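Long-range contact in cytokinin riboside 5'-monophosphate phosphoribohydrolase (Streptomyces coelicolor, PDB 5ZI9), which is a bacterial protein of the SLOG clan, built round a parallel, Rossmann-like beta sheet: residues P72-T83 and F105-M116. Numbering follows the deposited sequence.
Sequences PPAISVFGSART and FAVITGGGPGAM. With EDO (1,2-ethanediol), chain J; EDO (1,2-ethanediol), chain M.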
ATOM      1  N   PRO B  72      15.573  -2.179 -22.559  1.00 42.25           N
ATOM      2  CA  PRO B  72      16.256  -3.409 -22.997  1.00 41.31           C
ATOM      3  C   PRO B  72      17.453  -3.696 -22.105  1.00 38.93           C
ATOM      4  O   PRO B  72      17.721  -2.923 -21.207  1.00 45.75           O
ATOM      5  CB  PRO B  72      16.713  -3.055 -24.414  1.00 40.50           C
ATOM      6  CG  PRO B  72      16.966  -1.597 -24.346  1.00 41.54           C
ATOM      7  CD  PRO B  72      15.868  -1.056 -23.468  1.00 41.09           C
ATOM      8  N   PRO B  73      18.170  -4.797 -22.337  1.00 37.73           N
ATOM      9  CA  PRO B  73      19.392  -5.123 -21.623  1.00 35.61           C
ATOM     10  C   PRO B  73      20.358  -3.957 -21.545  1.00 35.59           C
ATOM     11  O   PRO B  73      20.589  -3.309 -22.573  1.00 36.96           O
ATOM     12  CB  PRO B  73      19.987  -6.206 -22.500  1.00 35.87           C
ATOM     13  CG  PRO B  73      18.807  -6.933 -23.018  1.00 36.59           C
ATOM     14  CD  PRO B  73      17.648  -5.973 -23.047  1.00 38.21           C
ATOM     15  N   ALA B  74      20.904  -3.674 -20.355  1.00 32.96           N
ATOM     16  CA  ALA B  74      21.748  -2.488 -20.185  1.00 30.99           C
ATOM     17  C   ALA B  74      22.994  -2.756 -19.420  1.00 29.07           C
ATOM     18  O   ALA B  74      23.111  -3.781 -18.774  1.00 30.37           O
ATOM     19  CB  ALA B  74      20.977  -1.392 -19.484  1.00 31.56           C
ATOM     20  N   ILE B  75      23.925  -1.814 -19.520  1.00 26.20           N
ATOM     21  CA  ILE B  75      25.130  -1.776 -18.699  1.00 25.79           C
ATOM     22  C   ILE B  75      25.155  -0.428 -17.977  1.00 23.66           C
ATOM     23  O   ILE B  75      24.848   0.582 -18.567  1.00 23.43           O
ATOM     24  CB  ILE B  75      26.393  -1.933 -19.566  1.00 26.22           C
ATOM     25  CG1 ILE B  75      26.463  -3.344 -20.155  1.00 26.36           C
ATOM     26  CG2 ILE B  75      27.664  -1.567 -18.801  1.00 26.03           C
ATOM     27  CD1 ILE B  75      26.574  -4.467 -19.154  1.00 26.73           C
ATOM     28  N   SER B  76      25.520  -0.427 -16.708  1.00 22.78           N
ATOM     29  CA  SER B  76      25.553   0.808 -15.932  1.00 23.12           C
ATOM     30  C   SER B  76      26.980   1.303 -15.874  1.00 22.57           C
ATOM     31  O   SER B  76      27.864   0.555 -15.464  1.00 21.35           O
ATOM     32  CB  SER B  76      25.005   0.615 -14.516  1.00 22.83           C
ATOM     33  OG  SER B  76      23.595   0.544 -14.532  1.00 22.46           O
ATOM     34  N   VAL B  77      27.182   2.565 -16.276  1.00 23.39           N
ATOM     35  CA  VAL B  77      28.516   3.168 -16.375  1.00 24.60           C
ATOM     36  C   VAL B  77      28.703   4.270 -15.355  1.00 23.28           C
ATOM     37  O   VAL B  77      27.826   5.085 -15.156  1.00 23.88           O
ATOM     38  CB  VAL B  77      28.778   3.695 -17.805  1.00 24.89           C
ATOM     39  CG1 VAL B  77      30.181   4.305 -17.908  1.00 24.86           C
ATOM     40  CG2 VAL B  77      28.595   2.542 -18.773  1.00 24.22           C
ATOM     41  N   PHE B  78      29.854   4.259 -14.709  1.00 24.26           N
ATOM     42  CA  PHE B  78      30.172   5.169 -13.607  1.00 23.91           C
ATOM     43  C   PHE B  78      31.521   5.757 -13.870  1.00 23.84           C
ATOM     44  O   PHE B  78      32.352   5.198 -14.591  1.00 24.24           O
ATOM     45  CB  PHE B  78      30.238   4.433 -12.259  1.00 25.10           C
ATOM     46  CG  PHE B  78      28.980   3.720 -11.916  1.00 26.75           C
ATOM     47  CD1 PHE B  78      27.932   4.393 -11.292  1.00 28.42           C
ATOM     48  CD2 PHE B  78      28.811   2.385 -12.281  1.00 26.21           C
ATOM     49  CE1 PHE B  78      26.751   3.732 -11.035  1.00 28.83           C
ATOM     50  CE2 PHE B  78      27.652   1.727 -11.991  1.00 26.45           C
ATOM     51  CZ  PHE B  78      26.616   2.402 -11.387  1.00 27.89           C
ATOM     52  N   GLY B  79      31.746   6.875 -13.231  1.00 24.35           N
ATOM     53  CA  GLY B  79      32.978   7.581 -13.380  1.00 25.86           C
ATOM     54  C   GLY B  79      32.775   8.982 -12.885  1.00 27.06           C
ATOM     55  O   GLY B  79      31.635   9.421 -12.690  1.00 28.58           O
ATOM     56  N   SER B  80      33.894   9.673 -12.707  1.00 29.01           N
ATOM     57  CA  SER B  80      33.940  11.042 -12.185  1.00 30.54           C
ATOM     58  C   SER B  80      33.000  12.020 -12.855  1.00 32.48           C
ATOM     59  O   SER B  80      32.843  12.022 -14.082  1.00 33.60           O
ATOM     60  CB  SER B  80      35.347  11.596 -12.273  1.00 29.65           C
ATOM     61  OG  SER B  80      35.401  12.899 -11.757  1.00 29.79           O
ATOM     62  N   ALA B  81      32.388  12.843 -12.008  1.00 35.59           N
ATOM     63  CA  ALA B  81      31.552  13.974 -12.427  1.00 39.07           C
ATOM     64  C   ALA B  81      32.378  15.142 -12.990  1.00 38.58           C
ATOM     65  O   ALA B  81      31.855  15.952 -13.759  1.00 37.73           O
ATOM     66  CB  ALA B  81      30.704  14.465 -11.252  1.00 38.61           C
ATOM     67  N   ARG B  82      33.658  15.184 -12.630  1.00 37.08           N
ATOM     68  CA  ARG B  82      34.507  16.329 -12.854  1.00 37.33           C
ATOM     69  C   ARG B  82      35.379  16.181 -14.079  1.00 36.54           C
ATOM     70  O   ARG B  82      36.072  17.102 -14.444  1.00 37.27           O
ATOM     71  CB  ARG B  82      35.382  16.523 -11.624  1.00 40.57           C
ATOM     72  CG  ARG B  82      34.583  16.471 -10.333  1.00 47.04           C
ATOM     73  CD  ARG B  82      35.423  16.567  -9.075  1.00 50.35           C
ATOM     74  NE  ARG B  82      34.591  16.320  -7.883  1.00 53.39           N
ATOM     75  CZ  ARG B  82      34.893  16.711  -6.638  1.00 57.69           C
ATOM     76  NH1 ARG B  82      36.037  17.365  -6.368  1.00 61.68           N
ATOM     77  NH2 ARG B  82      34.057  16.422  -5.636  1.00 51.93           N
ATOM     78  N   THR B  83      35.359  15.032 -14.729  1.00 38.65           N
ATOM     79  CA  THR B  83      36.200  14.811 -15.896  1.00 38.66           C
ATOM     80  C   THR B  83      35.944  15.898 -16.971  1.00 38.75           C
ATOM     81  O   THR B  83      34.802  16.073 -17.397  1.00 35.97           O
ATOM     82  CB  THR B  83      35.942  13.413 -16.468  1.00 38.91           C
ATOM     83  OG1 THR B  83      36.296  12.449 -15.475  1.00 40.41           O
ATOM     84  CG2 THR B  83      36.764  13.159 -17.671  1.00 40.24           C
ATOM     85  N   PHE B 105      23.526  -3.278 -25.897  1.00 35.41           N
ATOM     86  CA  PHE B 105      23.133  -2.799 -24.570  1.00 34.62           C
ATOM     87  C   PHE B 105      22.605  -1.380 -24.554  1.00 34.08           C
ATOM     88  O   PHE B 105      23.052  -0.525 -25.327  1.00 33.27           O
ATOM     89  CB  PHE B 105      24.323  -2.847 -23.607  1.00 34.54           C
ATOM     90  CG  PHE B 105      24.822  -4.234 -23.337  1.00 34.91           C
ATOM     91  CD1 PHE B 105      24.056  -5.125 -22.600  1.00 34.47           C
ATOM     92  CD2 PHE B 105      26.052  -4.652 -23.826  1.00 34.68           C
ATOM     93  CE1 PHE B 105      24.512  -6.410 -22.348  1.00 36.62           C
ATOM     94  CE2 PHE B 105      26.505  -5.937 -23.589  1.00 37.06           C
ATOM     95  CZ  PHE B 105      25.736  -6.822 -22.842  1.00 35.34           C
ATOM     96  N   ALA B 106      21.694  -1.104 -23.623  1.00 32.43           N
ATOM     97  CA  ALA B 106      21.397   0.287 -23.266  1.00 30.71           C
ATOM     98  C   ALA B 106      22.484   0.849 -22.342  1.00 27.86           C
ATOM     99  O   ALA B 106      23.179   0.103 -21.663  1.00 26.99           O
ATOM    100  CB  ALA B 106      20.034   0.380 -22.623  1.00 30.67           C
ATOM    101  N   VAL B 107      22.645   2.153 -22.307  1.00 26.22           N
ATOM    102  CA  VAL B 107      23.620   2.685 -21.385  1.00 27.16           C
ATOM    103  C   VAL B 107      22.954   3.457 -20.264  1.00 27.72           C
ATOM    104  O   VAL B 107      22.235   4.409 -20.525  1.00 26.12           O
ATOM    105  CB  VAL B 107      24.637   3.551 -22.104  1.00 26.87           C
ATOM    106  CG1 VAL B 107      25.655   4.134 -21.110  1.00 26.96           C
ATOM    107  CG2 VAL B 107      25.328   2.700 -23.159  1.00 26.49           C
ATOM    108  N   ILE B 108      23.220   3.040 -19.022  1.00 28.19           N
ATOM    109  CA  ILE B 108      22.671   3.694 -17.829  1.00 28.86           C
ATOM    110  C   ILE B 108      23.757   4.452 -17.102  1.00 26.15           C
ATOM    111  O   ILE B 108      24.795   3.906 -16.842  1.00 25.51           O
ATOM    112  CB  ILE B 108      22.022   2.682 -16.858  1.00 29.72           C
ATOM    113  CG1 ILE B 108      20.833   1.961 -17.508  1.00 28.09           C
ATOM    114  CG2 ILE B 108      21.493   3.413 -15.624  1.00 31.98           C
ATOM    115  CD1 ILE B 108      20.393   0.736 -16.750  1.00 28.08           C
ATOM    116  N   THR B 109      23.520   5.716 -16.785  1.00 25.54           N
ATOM    117  CA  THR B 109      24.464   6.451 -15.934  1.00 26.97           C
ATOM    118  C   THR B 109      23.803   7.259 -14.820  1.00 26.38           C
ATOM    119  O   THR B 109      22.590   7.312 -14.675  1.00 26.33           O
ATOM    120  CB  THR B 109      25.346   7.419 -16.734  1.00 26.44           C
ATOM    121  OG1 THR B 109      24.583   8.583 -17.036  1.00 27.35           O
ATOM    122  CG2 THR B 109      25.878   6.761 -17.982  1.00 26.73           C
ATOM    123  N   GLY B 110      24.627   7.921 -14.029  1.00 26.12           N
ATOM    124  CA  GLY B 110      24.100   8.873 -13.062  1.00 25.08           C
ATOM    125  C   GLY B 110      23.440  10.110 -13.629  1.00 24.19           C
ATOM    126  O   GLY B 110      22.862  10.866 -12.857  1.00 23.84           O
ATOM    127  N   GLY B 111      23.540  10.341 -14.949  1.00 23.70           N
ATOM    128  CA  GLY B 111      22.939  11.510 -15.586  1.00 23.20           C
ATOM    129  C   GLY B 111      23.724  12.790 -15.320  1.00 23.14           C
ATOM    130  O   GLY B 111      23.289  13.865 -15.692  1.00 23.11           O
ATOM    131  N   GLY B 112      24.894  12.687 -14.698  1.00 23.13           N
ATOM    132  CA  GLY B 112      25.681  13.860 -14.416  1.00 25.13           C
ATOM    133  C   GLY B 112      26.526  14.350 -15.578  1.00 25.37           C
ATOM    134  O   GLY B 112      26.370  13.910 -16.712  1.00 27.30           O
ATOM    135  N   PRO B 113      27.436  15.270 -15.293  1.00 25.60           N
ATOM    136  CA  PRO B 113      28.496  15.707 -16.177  1.00 26.19           C
ATOM    137  C   PRO B 113      29.694  14.742 -16.168  1.00 27.21           C
ATOM    138  O   PRO B 113      29.587  13.624 -15.630  1.00 25.87           O
ATOM    139  CB  PRO B 113      28.882  17.044 -15.575  1.00 25.84           C
ATOM    140  CG  PRO B 113      28.678  16.834 -14.118  1.00 27.31           C
ATOM    141  CD  PRO B 113      27.417  16.039 -14.039  1.00 26.14           C
ATOM    142  N   GLY B 114      30.802  15.176 -16.786  1.00 27.86           N
ATOM    143  CA  GLY B 114      32.049  14.412 -16.860  1.00 28.80           C
ATOM    144  C   GLY B 114      31.924  13.065 -17.593  1.00 28.24           C
ATOM    145  O   GLY B 114      31.289  12.955 -18.653  1.00 27.69           O
ATOM    146  N   ALA B 115      32.519  12.039 -16.995  1.00 27.85           N
ATOM    147  CA  ALA B 115      32.462  10.689 -17.523  1.00 28.07           C
ATOM    148  C   ALA B 115      31.036  10.141 -17.717  1.00 27.65           C
ATOM    149  O   ALA B 115      30.784   9.339 -18.607  1.00 28.87           O
ATOM    150  CB  ALA B 115      33.260   9.786 -16.613  1.00 26.66           C
ATOM    151  N   MET B 116      30.097  10.553 -16.875  1.00 30.45           N
ATOM    152  CA  MET B 116      28.689  10.132 -17.068  1.00 31.10           C
ATOM    153  C   MET B 116      28.165  10.657 -18.391  1.00 30.07           C
ATOM    154  O   MET B 116      27.593   9.916 -19.185  1.00 29.16           O
ATOM    155  CB  MET B 116      27.789  10.638 -15.921  1.00 30.29           C
ATOM    156  CG  MET B 116      27.889   9.810 -14.651  1.00 30.00           C
ATOM    157  SD  MET B 116      27.211  10.602 -13.192  1.00 26.87           S
ATOM    158  CE  MET B 116      28.426  11.900 -12.952  1.00 29.03           C
TER
HETATM  159  C1  EDO J 500      28.219   8.405  -9.000  1.00 38.80           C
HETATM  160  O1  EDO J 500      26.988   8.184  -9.745  1.00 38.20           O
HETATM  161  C2  EDO J 500      29.360   8.809  -9.966  1.00 38.20           C
HETATM  162  O2  EDO J 500      29.383   7.983 -11.151  1.00 33.97           O
HETATM  163  C1  EDO M 503      20.588  -0.293 -26.839  1.00 32.91           C
HETATM  164  O1  EDO M 503      21.237   1.010 -26.942  1.00 30.58           O
HETATM  165  C2  EDO M 503      19.834  -0.679 -28.097  1.00 33.81           C
HETATM  166  O2  EDO M 503      18.544  -0.013 -28.012  1.00 39.97           O
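Pro73 O takes the N-H of Ala106 at 2.7 Å, the shortest of four backbone bonds that join strand 106-109 to strand 74-78 and the residue before it, all with N-H...O angles of at least 167°. Ala106 O receives Ile75 N, Ile75 O receives Ile108 N, and Ile108 O receives Val77 N, the alternation expected of parallel neighbours.

Side chains sort onto two faces. On one, Ala74 CB meets Ile108 CD1 at 3.5 Å, and Ser76 OG rests against Ile108 CB while bonding to Phe163 O. On the other, Ile75 CG1 lies over a face of the Phe105 ring, 3.9 Å from its centroid and 17° off the normal, a CH-pi contact; Val246 packs on both residues.

Beyond the strands, Ala115 N, opening helix 115-125, donates to Ser80 O (2.9 Å) almost in line with the carbonyl, though bent at the hydrogen (141°). Gly114, the N-cap, brings its CA 3.3 Å from Thr83 O and 3.5 Å from Ala81 O, both CA-H...O contacts. The Met116 chain bends at chi3 to set CE 3.8 Å from Ala81 CB.

Helix 88-102 links the strands in a beta-alpha-beta unit, and the glycine-rich turn between strand 106-109 and helix 115-125 is consistent with a Rossmann-like fold.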